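Local structure of carbohydrate kinase, FGGY (Novosphingobium aromaticivorans, 3H6E) at residues R336-Y349 against A369-A381. The protein belongs to the FGGY family of carbohydrate kinases and probably transfers a phosphate group from ATP to a sugar or related substrate. Sequence-based numbering, arbitrary orientation.
Sequences RMILPTLMRGFGPY and AACLYAALVADTA
The hydroxyl of Tyr-373 reaches past Pro-340, its OH 3.3 Å from Pro-340 CA, to hydrogen-bond with OE1 of Glu-303, an oxygen that also takes the backbone N-H of Leu-342 and, weakly, the hydroxyl of Thr-341. One carboxylate oxygen thus ties the helix to the loop that follows strand 337-339. Thr-341, preceded by a cis peptide, is held further by an ST turn: Met-343 N lies 3.2 Å from Thr-341 OG1 in a nearly straight bond (173°).

The Tyr-373 ring is the centrepiece. Having CG anti to the backbone N (chi1 162°) carries the ring from helix 363-384 toward strand 337-339, between Ile-338 and Val-377. Ile-338 CG2 makes a CH-pi contact over one face, 4.2 Å from the centroid, while Val-377 CG2 lies over the opposite face, one helical turn along. Beta-branched residues suit both places, because each offers a methyl to the ring and a second branch elsewhere: Ile-338 CD1 lies 3.7 Å from Ala-370 CA, against the helix backbone beside the carbonyl O of Ala-369. Pro-340 fills the ring's edge, its CG 3.3 Å from Tyr-373 CE1, and the same CG sits over a face of Tyr-349. Replacing Tyr-373 by alanine would probably open a gap between Ile-338 and Val-377 and leave Glu-303 without its partner on the helix.

Farther along, Pro-348 CD packs 3.8 Å from Val-377 CG1. Tyr-349 OH meets Thr-380 OG1 in a modelled hydrogen bond whose 2.3 Å length is doubtful, and Arg-280 makes a cation-pi contact with that tyrosine.

Aliphatic, aromatic and proline surfaces therefore join strand 337-339 and the loop after it to helix 363-384, in the FGGY C-terminal family region, whereas the buried phenol hydroxyl relies on Glu-303 for its polar pairing.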
ATOM      1  N   ARG A 336      15.043  -4.555 -29.896  1.00 50.95           N
ATOM      2  CA  ARG A 336      14.307  -5.672 -29.314  1.00 49.18           C
ATOM      3  C   ARG A 336      13.463  -5.173 -28.151  1.00 46.65           C
ATOM      4  O   ARG A 336      14.003  -4.760 -27.124  1.00 47.02           O
ATOM      5  CB  ARG A 336      15.268  -6.753 -28.813  1.00 46.44           C
ATOM      6  CG  ARG A 336      16.264  -7.261 -29.840  1.00 48.16           C
ATOM      7  CD  ARG A 336      16.869  -8.581 -29.374  1.00 48.74           C
ATOM      8  NE  ARG A 336      18.158  -8.856 -30.000  1.00 52.75           N
ATOM      9  CZ  ARG A 336      18.302  -9.329 -31.232  1.00 53.32           C
ATOM     10  NH1 ARG A 336      17.230  -9.573 -31.973  1.00 49.11           N
ATOM     11  NH2 ARG A 336      19.515  -9.552 -31.724  1.00 49.42           N
HETATM   12  N   MSE A 337      12.141  -5.214 -28.295  1.00 44.40           N
HETATM   13  CA  MSE A 337      11.279  -4.658 -27.256  1.00 45.10           C
HETATM   14  C   MSE A 337       9.886  -5.291 -27.131  1.00 41.55           C
HETATM   15  O   MSE A 337       9.484  -6.121 -27.949  1.00 39.23           O
HETATM   16  CB  MSE A 337      11.150  -3.151 -27.452  1.00 44.27           C
HETATM   17  CG  MSE A 337      10.370  -2.771 -28.684  1.00 45.77           C
HETATM   18 SE   MSE A 337      10.522  -0.874 -29.060  1.00 63.35          SE
HETATM   19  CE  MSE A 337       8.862  -0.659 -30.059  1.00 45.91           C
ATOM     20  N   ILE A 338       9.167  -4.871 -26.090  1.00 41.91           N
ATOM     21  CA  ILE A 338       7.859  -5.419 -25.731  1.00 36.31           C
ATOM     22  C   ILE A 338       6.807  -4.321 -25.690  1.00 34.60           C
ATOM     23  O   ILE A 338       7.022  -3.278 -25.077  1.00 35.87           O
ATOM     24  CB  ILE A 338       7.899  -6.044 -24.324  1.00 34.09           C
ATOM     25  CG1 ILE A 338       9.018  -7.081 -24.220  1.00 34.47           C
ATOM     26  CG2 ILE A 338       6.542  -6.641 -23.957  1.00 33.94           C
ATOM     27  CD1 ILE A 338       9.393  -7.431 -22.788  1.00 34.55           C
ATOM     28  N   LEU A 339       5.663  -4.557 -26.321  1.00 35.95           N
ATOM     29  CA  LEU A 339       4.565  -3.596 -26.290  1.00 34.41           C
ATOM     30  C   LEU A 339       3.486  -4.003 -25.281  1.00 35.40           C
ATOM     31  O   LEU A 339       3.144  -5.179 -25.174  1.00 35.79           O
ATOM     32  CB  LEU A 339       3.959  -3.437 -27.683  1.00 34.72           C
ATOM     33  CG  LEU A 339       4.948  -3.186 -28.824  1.00 36.29           C
ATOM     34  CD1 LEU A 339       4.202  -2.867 -30.105  1.00 39.12           C
ATOM     35  CD2 LEU A 339       5.913  -2.065 -28.481  1.00 38.31           C
ATOM     36  N   PRO A 340       2.958  -3.023 -24.530  1.00 35.49           N
ATOM     37  CA  PRO A 340       1.877  -3.209 -23.551  1.00 35.63           C
ATOM     38  C   PRO A 340       0.580  -3.617 -24.240  1.00 35.52           C
ATOM     39  O   PRO A 340       0.378  -3.238 -25.391  1.00 36.24           O
ATOM     40  CB  PRO A 340       1.712  -1.811 -22.941  1.00 34.44           C
ATOM     41  CG  PRO A 340       2.989  -1.098 -23.237  1.00 36.08           C
ATOM     42  CD  PRO A 340       3.440  -1.633 -24.559  1.00 36.31           C
ATOM     43  N   THR A 341      -0.290  -4.356 -23.555  1.00 34.48           N
ATOM     44  CA  THR A 341      -0.064  -4.770 -22.175  1.00 33.75           C
ATOM     45  C   THR A 341      -0.241  -6.277 -22.035  1.00 33.20           C
ATOM     46  O   THR A 341      -0.881  -6.918 -22.871  1.00 32.20           O
ATOM     47  CB  THR A 341      -1.066  -4.089 -21.216  1.00 32.53           C
ATOM     48  OG1 THR A 341      -0.742  -4.427 -19.862  1.00 31.14           O
ATOM     49  CG2 THR A 341      -2.483  -4.549 -21.514  1.00 30.93           C
ATOM     50  N   LEU A 342       0.316  -6.838 -20.967  1.00 32.53           N
ATOM     51  CA  LEU A 342       0.180  -8.266 -20.701  1.00 32.47           C
ATOM     52  C   LEU A 342      -0.887  -8.554 -19.643  1.00 31.83           C
ATOM     53  O   LEU A 342      -1.127  -9.707 -19.295  1.00 30.36           O
ATOM     54  CB  LEU A 342       1.527  -8.878 -20.303  1.00 28.88           C
ATOM     55  CG  LEU A 342       2.604  -8.822 -21.390  1.00 33.11           C
ATOM     56  CD1 LEU A 342       3.411  -7.530 -21.286  1.00 32.06           C
ATOM     57  CD2 LEU A 342       3.523 -10.034 -21.315  1.00 32.66           C
HETATM   58  N   MSE A 343      -1.520  -7.495 -19.141  1.00 33.32           N
HETATM   59  CA  MSE A 343      -2.637  -7.620 -18.205  1.00 32.91           C
HETATM   60  C   MSE A 343      -3.828  -6.760 -18.616  1.00 32.16           C
HETATM   61  O   MSE A 343      -4.082  -5.718 -18.008  1.00 29.67           O
HETATM   62  CB  MSE A 343      -2.211  -7.230 -16.788  1.00 32.79           C
HETATM   63  CG  MSE A 343      -1.691  -8.375 -15.943  1.00 36.59           C
HETATM   64 SE   MSE A 343      -2.800  -9.987 -15.998  1.00 60.07          SE
HETATM   65  CE  MSE A 343      -4.511  -9.290 -15.388  1.00 33.57           C
ATOM     66  N   ARG A 344      -4.556  -7.207 -19.639  1.00 33.16           N
ATOM     67  CA  ARG A 344      -5.737  -6.499 -20.132  1.00 32.10           C
ATOM     68  C   ARG A 344      -6.567  -5.916 -18.997  1.00 31.80           C
ATOM     69  O   ARG A 344      -6.928  -6.626 -18.061  1.00 32.90           O
ATOM     70  CB  ARG A 344      -6.617  -7.433 -20.965  1.00 32.78           C
ATOM     71  CG  ARG A 344      -6.165  -7.616 -22.394  1.00 36.77           C
ATOM     72  CD  ARG A 344      -6.541  -6.425 -23.255  1.00 37.68           C
ATOM     73  NE  ARG A 344      -7.968  -6.392 -23.568  1.00 37.71           N
ATOM     74  CZ  ARG A 344      -8.493  -5.641 -24.532  1.00 39.56           C
ATOM     75  NH1 ARG A 344      -7.708  -4.872 -25.275  1.00 34.85           N
ATOM     76  NH2 ARG A 344      -9.798  -5.657 -24.761  1.00 41.06           N
ATOM     77  N   GLY A 345      -6.866  -4.624 -19.085  1.00 29.79           N
ATOM     78  CA  GLY A 345      -7.713  -3.972 -18.106  1.00 30.08           C
ATOM     79  C   GLY A 345      -6.984  -3.338 -16.933  1.00 30.64           C
ATOM     80  O   GLY A 345      -7.616  -2.784 -16.038  1.00 30.29           O
ATOM     81  N   PHE A 346      -5.657  -3.403 -16.933  1.00 29.20           N
ATOM     82  CA  PHE A 346      -4.883  -2.890 -15.810  1.00 27.37           C
ATOM     83  C   PHE A 346      -3.739  -1.997 -16.264  1.00 30.17           C
ATOM     84  O   PHE A 346      -3.139  -2.217 -17.319  1.00 29.84           O
ATOM     85  CB  PHE A 346      -4.335  -4.046 -14.970  1.00 27.55           C
ATOM     86  CG  PHE A 346      -5.401  -4.935 -14.399  1.00 28.87           C
ATOM     87  CD1 PHE A 346      -5.897  -4.712 -13.124  1.00 31.17           C
ATOM     88  CD2 PHE A 346      -5.912  -5.987 -15.137  1.00 28.97           C
ATOM     89  CE1 PHE A 346      -6.879  -5.528 -12.595  1.00 29.42           C
ATOM     90  CE2 PHE A 346      -6.894  -6.806 -14.616  1.00 30.42           C
ATOM     91  CZ  PHE A 346      -7.378  -6.574 -13.340  1.00 31.34           C
ATOM     92  N   GLY A 347      -3.434  -0.989 -15.454  1.00 26.51           N
ATOM     93  CA  GLY A 347      -2.331  -0.096 -15.741  1.00 25.96           C
ATOM     94  C   GLY A 347      -2.703   1.066 -16.641  1.00 28.27           C
ATOM     95  O   GLY A 347      -3.883   1.310 -16.909  1.00 27.23           O
ATOM     96  N   PRO A 348      -1.684   1.799 -17.107  1.00 29.52           N
ATOM     97  CA  PRO A 348      -1.846   2.968 -17.976  1.00 29.68           C
ATOM     98  C   PRO A 348      -2.307   2.588 -19.379  1.00 30.53           C
ATOM     99  O   PRO A 348      -2.907   3.417 -20.058  1.00 31.34           O
ATOM    100  CB  PRO A 348      -0.433   3.560 -18.035  1.00 26.21           C
ATOM    101  CG  PRO A 348       0.291   2.964 -16.874  1.00 25.54           C
ATOM    102  CD  PRO A 348      -0.284   1.605 -16.703  1.00 24.82           C
ATOM    103  N   TYR A 349      -2.030   1.358 -19.805  1.00 29.21           N
ATOM    104  CA  TYR A 349      -2.387   0.921 -21.154  1.00 30.89           C
ATOM    105  C   TYR A 349      -3.317  -0.284 -21.137  1.00 31.46           C
ATOM    106  O   TYR A 349      -2.971  -1.334 -21.683  1.00 31.53           O
ATOM    107  CB  TYR A 349      -1.129   0.558 -21.946  1.00 32.21           C
ATOM    108  CG  TYR A 349      -0.055   1.619 -21.939  1.00 29.93           C
ATOM    109  CD1 TYR A 349      -0.011   2.596 -22.924  1.00 32.20           C
ATOM    110  CD2 TYR A 349       0.919   1.639 -20.952  1.00 29.32           C
ATOM    111  CE1 TYR A 349       0.972   3.567 -22.921  1.00 31.77           C
ATOM    112  CE2 TYR A 349       1.907   2.605 -20.941  1.00 29.69           C
ATOM    113  CZ  TYR A 349       1.927   3.564 -21.928  1.00 30.17           C
ATOM    114  OH  TYR A 349       2.910   4.519 -21.926  1.00 30.29           O
ATOM    115  N   ALA A 369      15.244  -7.209 -21.453  1.00 37.52           N
ATOM    116  CA  ALA A 369      14.260  -6.399 -22.162  1.00 35.82           C
ATOM    117  C   ALA A 369      12.967  -6.266 -21.365  1.00 34.44           C
ATOM    118  O   ALA A 369      12.261  -5.266 -21.475  1.00 33.67           O
ATOM    119  CB  ALA A 369      13.980  -6.987 -23.536  1.00 36.45           C
ATOM    120  N   ALA A 370      12.659  -7.282 -20.566  1.00 34.98           N
ATOM    121  CA  ALA A 370      11.471  -7.247 -19.722  1.00 34.41           C
ATOM    122  C   ALA A 370      11.593  -6.115 -18.705  1.00 31.28           C
ATOM    123  O   ALA A 370      10.619  -5.426 -18.409  1.00 27.38           O
ATOM    124  CB  ALA A 370      11.273  -8.588 -19.019  1.00 31.08           C
ATOM    125  N   CYS A 371      12.800  -5.930 -18.179  1.00 31.36           N
ATOM    126  CA  CYS A 371      13.071  -4.867 -17.219  1.00 30.92           C
ATOM    127  C   CYS A 371      12.931  -3.484 -17.844  1.00 30.71           C
ATOM    128  O   CYS A 371      12.667  -2.506 -17.145  1.00 31.02           O
ATOM    129  CB  CYS A 371      14.473  -5.023 -16.638  1.00 31.24           C
ATOM    130  SG  CYS A 371      14.717  -6.508 -15.664  1.00 34.21           S
ATOM    131  N   LEU A 372      13.113  -3.406 -19.158  1.00 31.36           N
ATOM    132  CA  LEU A 372      13.002  -2.132 -19.863  1.00 32.35           C
ATOM    133  C   LEU A 372      11.546  -1.746 -20.055  1.00 30.20           C
ATOM    134  O   LEU A 372      11.173  -0.588 -19.876  1.00 28.98           O
ATOM    135  CB  LEU A 372      13.701  -2.190 -21.226  1.00 32.86           C
ATOM    136  CG  LEU A 372      15.225  -2.350 -21.233  1.00 36.49           C
ATOM    137  CD1 LEU A 372      15.789  -2.000 -22.609  1.00 38.99           C
ATOM    138  CD2 LEU A 372      15.870  -1.496 -20.153  1.00 32.22           C
ATOM    139  N   TYR A 373      10.732  -2.730 -20.423  1.00 29.80           N
ATOM    140  CA  TYR A 373       9.306  -2.524 -20.648  1.00 29.03           C
ATOM    141  C   TYR A 373       8.610  -2.022 -19.383  1.00 28.73           C
ATOM    142  O   TYR A 373       7.667  -1.230 -19.452  1.00 27.44           O
ATOM    143  CB  TYR A 373       8.658  -3.826 -21.139  1.00 29.30           C
ATOM    144  CG  TYR A 373       7.152  -3.868 -20.992  1.00 30.29           C
ATOM    145  CD1 TYR A 373       6.322  -3.332 -21.967  1.00 31.86           C
ATOM    146  CD2 TYR A 373       6.563  -4.446 -19.875  1.00 28.97           C
ATOM    147  CE1 TYR A 373       4.946  -3.368 -21.830  1.00 32.70           C
ATOM    148  CE2 TYR A 373       5.191  -4.486 -19.732  1.00 28.43           C
ATOM    149  CZ  TYR A 373       4.388  -3.950 -20.711  1.00 30.59           C
ATOM    150  OH  TYR A 373       3.022  -3.986 -20.573  1.00 31.55           O
ATOM    151  N   ALA A 374       9.081  -2.486 -18.229  1.00 27.05           N
ATOM    152  CA  ALA A 374       8.490  -2.101 -16.954  1.00 28.51           C
ATOM    153  C   ALA A 374       8.932  -0.695 -16.565  1.00 28.00           C
ATOM    154  O   ALA A 374       8.217   0.022 -15.866  1.00 26.52           O
ATOM    155  CB  ALA A 374       8.854  -3.109 -15.866  1.00 25.75           C
ATOM    156  N   ALA A 375      10.114  -0.305 -17.028  1.00 27.89           N
ATOM    157  CA  ALA A 375      10.626   1.036 -16.780  1.00 28.64           C
ATOM    158  C   ALA A 375       9.807   2.049 -17.566  1.00 27.38           C
ATOM    159  O   ALA A 375       9.467   3.119 -17.061  1.00 25.65           O
ATOM    160  CB  ALA A 375      12.090   1.125 -17.165  1.00 28.47           C
ATOM    161  N   LEU A 376       9.478   1.691 -18.802  1.00 26.61           N
ATOM    162  CA  LEU A 376       8.744   2.575 -19.696  1.00 27.33           C
ATOM    163  C   LEU A 376       7.301   2.756 -19.250  1.00 26.34           C
ATOM    164  O   LEU A 376       6.754   3.854 -19.335  1.00 26.51           O
ATOM    165  CB  LEU A 376       8.798   2.035 -21.125  1.00 29.89           C
ATOM    166  CG  LEU A 376      10.215   1.948 -21.703  1.00 32.85           C
ATOM    167  CD1 LEU A 376      10.320   0.882 -22.786  1.00 33.38           C
ATOM    168  CD2 LEU A 376      10.692   3.309 -22.214  1.00 34.77           C
ATOM    169  N   VAL A 377       6.689   1.677 -18.775  1.00 26.40           N
ATOM    170  CA  VAL A 377       5.317   1.738 -18.295  1.00 25.31           C
ATOM    171  C   VAL A 377       5.268   2.441 -16.940  1.00 25.87           C
ATOM    172  O   VAL A 377       4.316   3.161 -16.643  1.00 25.48           O
ATOM    173  CB  VAL A 377       4.675   0.338 -18.187  1.00 26.40           C
ATOM    174  CG1 VAL A 377       3.240   0.449 -17.687  1.00 24.48           C
ATOM    175  CG2 VAL A 377       4.718  -0.374 -19.531  1.00 26.22           C
ATOM    176  N   ALA A 378       6.297   2.233 -16.124  1.00 25.06           N
ATOM    177  CA  ALA A 378       6.411   2.948 -14.859  1.00 24.82           C
ATOM    178  C   ALA A 378       6.620   4.426 -15.148  1.00 24.49           C
ATOM    179  O   ALA A 378       6.111   5.291 -14.437  1.00 24.01           O
ATOM    180  CB  ALA A 378       7.560   2.404 -14.029  1.00 22.27           C
ATOM    181  N   ASP A 379       7.366   4.702 -16.211  1.00 25.29           N
ATOM    182  CA  ASP A 379       7.630   6.066 -16.647  1.00 25.83           C
ATOM    183  C   ASP A 379       6.332   6.785 -17.001  1.00 24.66           C
ATOM    184  O   ASP A 379       6.119   7.931 -16.614  1.00 23.80           O
ATOM    185  CB  ASP A 379       8.566   6.058 -17.854  1.00 27.61           C
ATOM    186  CG  ASP A 379       8.786   7.439 -18.428  1.00 29.66           C
ATOM    187  OD1 ASP A 379       9.605   8.193 -17.859  1.00 27.99           O
ATOM    188  OD2 ASP A 379       8.139   7.765 -19.449  1.00 29.32           O
ATOM    189  N   THR A 380       5.470   6.102 -17.746  1.00 23.70           N
ATOM    190  CA  THR A 380       4.168   6.648 -18.101  1.00 23.40           C
ATOM    191  C   THR A 380       3.304   6.855 -16.859  1.00 22.46           C
ATOM    192  O   THR A 380       2.599   7.857 -16.743  1.00 22.75           O
ATOM    193  CB  THR A 380       3.431   5.726 -19.097  1.00 24.91           C
ATOM    194  OG1 THR A 380       4.116   5.741 -20.355  1.00 25.73           O
ATOM    195  CG2 THR A 380       1.993   6.181 -19.306  1.00 22.16           C
ATOM    196  N   ALA A 381       3.367   5.903 -15.930  1.00 20.82           N
ATOM    197  CA  ALA A 381       2.558   5.960 -14.717  1.00 22.03           C
ATOM    198  C   ALA A 381       2.982   7.093 -13.785  1.00 21.73           C
ATOM    199  O   ALA A 381       2.141   7.792 -13.222  1.00 19.43           O
ATOM    200  CB  ALA A 381       2.598   4.632 -13.993  1.00 21.08           C
TER